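Local coordinates for Phikz039 (Pseudomonas phage phikz, PDB 3ZBQ), which belongs to the tubulin/FtsZ superfamily as a phage-encoded homologue, and carries guanosine-5'-diphosphate in its nucleotide pocket, at residues T35-K40 / K65-M70; I50-D55 / A78-A83; I112-V117 / K149-V154. One frame throughout, in Å; residues are numbered along the deposited sequence.

Contact 1: residues T35-K40 / K65-M70; sequences TSVQNK and KRAIGM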
# COMPACT_ATOMS: atom_id res chain seq x y z
N THR A 35 -7.90 6.76 12.05
CA THR A 35 -7.85 7.20 13.45
C THR A 35 -8.33 8.64 13.55
O THR A 35 -8.04 9.35 14.52
CB THR A 35 -6.42 7.12 14.00
OG1 THR A 35 -5.58 7.93 13.18
CG2 THR A 35 -5.91 5.67 13.96
N SER A 36 -9.07 9.08 12.54
CA SER A 36 -9.41 10.50 12.40
C SER A 36 -10.79 10.66 11.78
O SER A 36 -11.10 10.01 10.78
CB SER A 36 -8.35 11.17 11.53
OG SER A 36 -8.81 12.39 10.97
N VAL A 37 -11.63 11.50 12.38
CA VAL A 37 -12.95 11.79 11.80
C VAL A 37 -12.85 12.88 10.74
O VAL A 37 -13.72 13.00 9.88
CB VAL A 37 -14.00 12.17 12.86
CG1 VAL A 37 -14.13 11.06 13.89
CG2 VAL A 37 -13.63 13.48 13.55
N GLN A 38 -11.78 13.66 10.80
CA GLN A 38 -11.62 14.78 9.88
C GLN A 38 -11.51 14.30 8.43
O GLN A 38 -12.01 14.96 7.51
CB GLN A 38 -10.39 15.61 10.25
CG GLN A 38 -10.40 16.98 9.60
CD GLN A 38 -9.07 17.35 8.97
OE1 GLN A 38 -8.10 16.61 9.06
NE2 GLN A 38 -9.03 18.52 8.33
N ASN A 39 -10.89 13.14 8.22
CA ASN A 39 -10.66 12.63 6.88
C ASN A 39 -11.91 12.09 6.21
O ASN A 39 -11.91 11.79 5.01
CB ASN A 39 -9.58 11.55 6.89
CG ASN A 39 -8.19 12.12 7.08
OD1 ASN A 39 -7.90 13.24 6.66
ND2 ASN A 39 -7.31 11.34 7.71
N LYS A 40 -12.97 11.94 7.00
CA LYS A 40 -14.24 11.49 6.45
C LYS A 40 -14.75 12.47 5.39
O LYS A 40 -14.54 13.69 5.49
CB LYS A 40 -15.27 11.27 7.56
CG LYS A 40 -14.93 10.08 8.46
CD LYS A 40 -15.78 10.07 9.73
CE LYS A 40 -17.25 9.89 9.41
NZ LYS A 40 -18.10 10.30 10.58
N LYS A 65 -11.48 11.00 24.96
CA LYS A 65 -11.74 10.01 23.92
C LYS A 65 -12.07 10.69 22.58
O LYS A 65 -13.17 11.20 22.38
CB LYS A 65 -12.89 9.09 24.34
CG LYS A 65 -12.95 7.76 23.60
CD LYS A 65 -14.35 7.17 23.73
CE LYS A 65 -14.32 5.70 24.10
NZ LYS A 65 -15.41 5.38 25.08
N ARG A 66 -11.09 10.69 21.67
CA ARG A 66 -11.22 11.43 20.42
C ARG A 66 -10.55 10.73 19.23
O ARG A 66 -9.84 9.73 19.39
CB ARG A 66 -10.64 12.84 20.55
CG ARG A 66 -11.66 13.91 20.91
CD ARG A 66 -11.04 15.31 20.99
NE ARG A 66 -11.23 16.10 19.78
CZ ARG A 66 -10.95 17.40 19.69
NH1 ARG A 66 -10.48 18.05 20.75
NH2 ARG A 66 -11.16 18.06 18.55
N ALA A 67 -10.79 11.26 18.04
CA ALA A 67 -10.17 10.73 16.84
C ALA A 67 -9.66 11.89 16.04
O ALA A 67 -10.37 12.45 15.19
CB ALA A 67 -11.18 9.92 16.03
N ILE A 68 -8.42 12.29 16.32
CA ILE A 68 -7.85 13.46 15.68
C ILE A 68 -6.57 13.12 14.93
O ILE A 68 -5.71 13.98 14.72
CB ILE A 68 -7.59 14.58 16.70
CG1 ILE A 68 -6.79 14.04 17.89
CG2 ILE A 68 -8.92 15.16 17.17
CD1 ILE A 68 -6.25 15.15 18.84
N GLY A 69 -6.44 11.86 14.51
CA GLY A 69 -5.27 11.44 13.77
C GLY A 69 -4.08 11.12 14.65
O GLY A 69 -4.13 11.24 15.88
N MET A 70 -2.98 10.72 14.01
CA MET A 70 -1.77 10.36 14.72
C MET A 70 -0.58 11.25 14.35
O MET A 70 0.52 11.07 14.87
CB MET A 70 -1.45 8.87 14.49
CG MET A 70 -2.40 7.94 15.23
SD MET A 70 -2.05 7.84 16.99
CE MET A 70 -3.63 8.36 17.64
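Thr35, Ser36 and Val37 meet Ala67 to Met70 in a short backbone-to-backbone bridge between two loops, one following strand 30-34 and the other leading to helix 74-81. Two backbone hydrogen bonds make it. Gly69 N donates to Thr35 O over 3.0 Å, and Val37 N donates to Ala67 O over 3.2 Å, the second being the straighter (N-H...O 164°). The bonds flank Ser36 and Ile68, which form a single antiparallel bridge of the non-hydrogen-bonded kind. Ala67 O, besides its bond from Val37 N, has a CA-H...O contact from Ser36 CA at 3.5 Å.

In the Rossmann-like domain of the tubulin/FtsZ family, the loop holding 65-70 probably corresponds to T3, one of the loops around the nucleotide; here the side chain of Met70 lies about 5 Å from the GDP. Gly69 has a backbone conformation in which a CB would press against Ile68 O, and Ser36 CB lies 3.6 Å from Gly69 N.

Side chains add contact at both ends, apolar only between Val37 and Ala67. Val37 CG1, anti to its own carbonyl carbon (chi1 -57°), packs on Ala67 CB at 3.8 Å. The Thr35 and Met70 side chains cross at about a right angle, with Thr35 OG1 3.8 Å from Met70 CG; that hydroxyl is hydrogen-bonded to Ser108 OG.

Contact 2: residues I50-D55 / A78-A83; sequences IIIEAD and AELISA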
# COMPACT_ATOMS: atom_id res chain seq x y z
N ILE A 50 -14.79 2.57 9.78
CA ILE A 50 -14.45 2.39 11.19
C ILE A 50 -13.40 3.42 11.56
O ILE A 50 -12.32 3.46 10.96
CB ILE A 50 -13.89 0.98 11.48
CG1 ILE A 50 -14.99 -0.07 11.38
CG2 ILE A 50 -13.28 0.93 12.88
CD1 ILE A 50 -14.47 -1.50 11.50
N ILE A 51 -13.72 4.26 12.53
CA ILE A 51 -12.77 5.24 13.06
C ILE A 51 -12.29 4.77 14.44
O ILE A 51 -13.10 4.53 15.34
CB ILE A 51 -13.40 6.63 13.17
CG1 ILE A 51 -13.92 7.08 11.80
CG2 ILE A 51 -12.39 7.65 13.71
CD1 ILE A 51 -12.85 7.06 10.70
N ILE A 52 -10.98 4.60 14.59
CA ILE A 52 -10.42 4.09 15.83
C ILE A 52 -10.07 5.26 16.73
O ILE A 52 -9.15 6.03 16.43
CB ILE A 52 -9.16 3.25 15.57
CG1 ILE A 52 -9.49 2.09 14.62
CG2 ILE A 52 -8.59 2.71 16.87
CD1 ILE A 52 -8.27 1.30 14.20
N GLU A 53 -10.80 5.39 17.83
CA GLU A 53 -10.61 6.53 18.72
C GLU A 53 -9.48 6.31 19.72
O GLU A 53 -9.24 5.18 20.16
CB GLU A 53 -11.90 6.84 19.48
CG GLU A 53 -13.04 7.35 18.62
CD GLU A 53 -14.28 7.67 19.44
OE1 GLU A 53 -14.39 7.15 20.57
OE2 GLU A 53 -15.14 8.45 18.97
N ALA A 54 -8.80 7.39 20.09
CA ALA A 54 -7.75 7.31 21.10
C ALA A 54 -8.27 7.88 22.42
O ALA A 54 -9.13 8.77 22.41
CB ALA A 54 -6.51 8.05 20.65
N ASP A 55 -7.76 7.38 23.54
CA ASP A 55 -8.11 7.93 24.84
C ASP A 55 -7.61 9.36 24.94
O ASP A 55 -6.41 9.60 24.80
CB ASP A 55 -7.49 7.10 25.97
CG ASP A 55 -8.15 5.74 26.14
OD1 ASP A 55 -9.39 5.68 26.02
OD2 ASP A 55 -7.43 4.75 26.38
N ALA A 78 0.65 2.56 15.86
CA ALA A 78 0.70 1.10 15.96
C ALA A 78 0.25 0.63 17.34
O ALA A 78 -0.47 -0.37 17.46
CB ALA A 78 2.09 0.59 15.62
N GLU A 79 0.66 1.34 18.39
CA GLU A 79 0.24 1.02 19.76
C GLU A 79 -1.28 1.07 19.88
O GLU A 79 -1.88 0.26 20.60
CB GLU A 79 0.79 2.04 20.75
CG GLU A 79 2.22 1.88 21.16
CD GLU A 79 2.64 2.94 22.18
OE1 GLU A 79 2.14 2.89 23.32
OE2 GLU A 79 3.46 3.82 21.83
N LEU A 80 -1.88 2.04 19.21
CA LEU A 80 -3.30 2.26 19.32
C LEU A 80 -4.06 1.18 18.55
O LEU A 80 -4.92 0.50 19.09
CB LEU A 80 -3.69 3.63 18.77
CG LEU A 80 -5.20 3.84 18.62
CD1 LEU A 80 -5.92 3.71 19.96
CD2 LEU A 80 -5.53 5.16 17.97
N ILE A 81 -3.70 1.01 17.28
CA ILE A 81 -4.54 0.26 16.35
C ILE A 81 -4.38 -1.27 16.38
O ILE A 81 -5.30 -1.98 15.99
CB ILE A 81 -4.42 0.79 14.89
CG1 ILE A 81 -3.03 0.53 14.30
CG2 ILE A 81 -4.75 2.28 14.84
CD1 ILE A 81 -2.93 -0.79 13.51
N SER A 82 -3.22 -1.76 16.80
CA SER A 82 -2.91 -3.19 16.62
C SER A 82 -3.94 -4.14 17.22
O SER A 82 -4.33 -5.13 16.59
CB SER A 82 -1.52 -3.52 17.16
OG SER A 82 -0.53 -2.87 16.39
N ALA A 83 -4.40 -3.85 18.43
CA ALA A 83 -5.34 -4.74 19.11
C ALA A 83 -6.74 -4.74 18.48
O ALA A 83 -7.54 -5.63 18.74
CB ALA A 83 -5.43 -4.40 20.60
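With CG anti to its backbone N (chi1 170°), Leu80 of helix 74-81 lays its branched end against the chain that follows strand 49-51, where Ile52 presents CG2, likewise anti to its own N. Ile52 CG1 is anti to the carbonyl carbon, and an extended chi2 of 174° carries CD1 on to Ile81. The single isoleucine thus touches two successive helix residues, one with each branch.

Ile52 and Leu80 slide past each other in opposite directions, and the closest approach of their side chains is 4.0 Å, from Ile52 CG2 to Leu80 CG. The two methyls of Leu80 then divide. CD1 lies 3.6 Å from Glu53 O, while CD2 reaches Ala54 CB at 4.1 Å, so that the leucine fork spans the chain from Ile52 to Ala54. At the other branch, Ile52 and Ile81 cross at about a right angle, Ile52 CD1 resting 3.7 Å from Ile81 CG2. The interface between the segments is wholly one of van der Waals contact.

Beyond Ile81 the turn is held at Ala78 O, which accepts from Ser82 OG at 2.7 Å and from Ser82 N at 3.2 Å, the two donors coming from opposite faces of the carbonyl plane. Ile88 of helix 85-91 and Ile33 of strand 30-34 also meet Ile52. Packing of a helix against the chain that leaves an edge strand fits the beta-alpha-beta crossover of a Rossmann-like fold, here running from strand 49-51 through helices 74-81 and 85-91 to parallel strand 97-103.

Contact 3: residues I112-V117 / K149-V154; sequences IGPSLV and KTFEGV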
# COMPACT_ATOMS: atom_id res chain seq x y z
N ILE A 112 -2.18 0.50 10.07
CA ILE A 112 -3.45 -0.20 9.82
C ILE A 112 -3.36 -1.07 8.56
O ILE A 112 -3.74 -2.24 8.59
CB ILE A 112 -4.64 0.78 9.65
CG1 ILE A 112 -4.91 1.53 10.95
CG2 ILE A 112 -5.90 0.03 9.22
CD1 ILE A 112 -5.86 2.74 10.78
N GLY A 113 -2.86 -0.50 7.46
CA GLY A 113 -2.80 -1.22 6.20
C GLY A 113 -1.99 -2.49 6.29
O GLY A 113 -2.50 -3.59 6.04
N PRO A 114 -0.69 -2.37 6.62
CA PRO A 114 0.14 -3.57 6.74
C PRO A 114 -0.36 -4.53 7.82
O PRO A 114 -0.19 -5.74 7.66
CB PRO A 114 1.51 -3.00 7.10
CG PRO A 114 1.53 -1.65 6.43
CD PRO A 114 0.11 -1.13 6.62
N SER A 115 -0.96 -4.02 8.89
CA SER A 115 -1.53 -4.92 9.90
C SER A 115 -2.69 -5.73 9.35
O SER A 115 -2.83 -6.91 9.68
CB SER A 115 -1.98 -4.16 11.15
OG SER A 115 -0.88 -3.50 11.74
N LEU A 116 -3.52 -5.10 8.52
CA LEU A 116 -4.61 -5.83 7.87
C LEU A 116 -4.05 -6.85 6.89
O LEU A 116 -4.53 -7.98 6.85
CB LEU A 116 -5.58 -4.89 7.16
CG LEU A 116 -6.58 -4.15 8.06
CD1 LEU A 116 -7.20 -2.96 7.33
CD2 LEU A 116 -7.67 -5.09 8.55
N VAL A 117 -3.03 -6.47 6.13
CA VAL A 117 -2.41 -7.42 5.18
C VAL A 117 -1.89 -8.64 5.92
O VAL A 117 -2.10 -9.78 5.50
CB VAL A 117 -1.25 -6.77 4.40
CG1 VAL A 117 -0.58 -7.82 3.50
CG2 VAL A 117 -1.77 -5.63 3.56
N LYS A 149 10.46 -1.63 5.37
CA LYS A 149 10.90 -2.70 6.26
C LYS A 149 9.72 -3.52 6.76
O LYS A 149 9.82 -4.74 6.89
CB LYS A 149 11.69 -2.12 7.43
CG LYS A 149 13.10 -1.68 7.05
CD LYS A 149 13.72 -0.85 8.18
CE LYS A 149 15.08 -0.28 7.80
NZ LYS A 149 16.10 -1.34 7.60
N THR A 150 8.60 -2.84 7.02
CA THR A 150 7.37 -3.51 7.46
C THR A 150 6.89 -4.54 6.43
O THR A 150 6.48 -5.63 6.79
CB THR A 150 6.27 -2.47 7.74
OG1 THR A 150 6.64 -1.69 8.91
CG2 THR A 150 4.91 -3.14 7.97
N PHE A 151 6.94 -4.18 5.15
CA PHE A 151 6.51 -5.12 4.09
C PHE A 151 7.30 -6.41 4.19
O PHE A 151 6.76 -7.51 3.98
CB PHE A 151 6.75 -4.52 2.70
CG PHE A 151 6.04 -3.21 2.47
CD1 PHE A 151 4.89 -2.86 3.17
CD2 PHE A 151 6.53 -2.32 1.51
CE1 PHE A 151 4.24 -1.65 2.94
CE2 PHE A 151 5.88 -1.10 1.27
CZ PHE A 151 4.74 -0.77 1.98
N GLU A 152 8.58 -6.29 4.50
CA GLU A 152 9.45 -7.45 4.62
C GLU A 152 9.09 -8.24 5.87
O GLU A 152 9.06 -9.47 5.84
CB GLU A 152 10.91 -7.00 4.67
CG GLU A 152 11.93 -8.04 4.21
CD GLU A 152 12.09 -8.09 2.69
OE1 GLU A 152 11.08 -8.04 1.96
OE2 GLU A 152 13.25 -8.20 2.22
N GLY A 153 8.82 -7.52 6.96
CA GLY A 153 8.42 -8.14 8.22
C GLY A 153 7.08 -8.85 8.10
O GLY A 153 6.90 -9.96 8.62
N VAL A 154 6.12 -8.22 7.43
CA VAL A 154 4.81 -8.84 7.23
C VAL A 154 4.92 -10.07 6.32
O VAL A 154 4.27 -11.09 6.57
CB VAL A 154 3.77 -7.82 6.69
CG1 VAL A 154 2.50 -8.54 6.23
CG2 VAL A 154 3.44 -6.77 7.76
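Thr150 OG1 is gripped by two hydrogen-bonding partners, Gly146 O one turn earlier in its own helix and the guanidinium NH2 of Arg74, while the methyl of the same residue meets Pro114. A chi1 of -68° sets OG1 anti to the carbonyl carbon and leaves CG2 anti to the backbone N, where it lies 3.5 Å from Pro114 CB and 4.0 Å from Pro114 CG. The proline ring and the threonine side chain cross at about a right angle.

Pro114 is the central residue of the interface. Its CG sits at the edge of the Phe151 ring, near the ring plane, 4.4 Å from Phe151 CE1. On the next turn, Val154 CG2 comes to 3.8 Å from Pro114 O, and farther along Val154 CG1 approaches Val117 CG1 at 4.2 Å. The proline nitrogen, which has no hydrogen to give, breaks the bonding to the preceding turn and kinks the helix there.

The two helical segments run almost parallel, their axes inclined by 16° and 10.1 Å apart at closest approach. They belong to helices 109-122 and 138-158, which follow the adjacent parallel strands 97-103 and 127-133 and lie side by side against the sheet: Val117 packs on Val100, Val127 and Ser129, Phe151 on Tyr102 and Val131, and Leu116 on Tyr10 and Cys12 of strand 7-12.

Contacts 1 and 2 form one continuous region, their centres 10 Å apart and their segments alternating along the chain. Arg66 O probably accepts a hydrogen bond from Ala54 N at 2.7 Å, and Ala67 CB packs 3.5 Å from Ile51 CG2. Contact 2 in turn reaches contact 3 through Ile81 CD1, 3.7 Å from Ile112 N, although their centres are 16 Å apart. Contacts 1 and 3 do not touch, with centres 21 Å apart. The bound GDP is nearest to contact 1, about 5 Å from the Met70 side chain, whereas the side chains of Ile81 in contact 2 and Pro114 in contact 3 each lie about 9 Å from it.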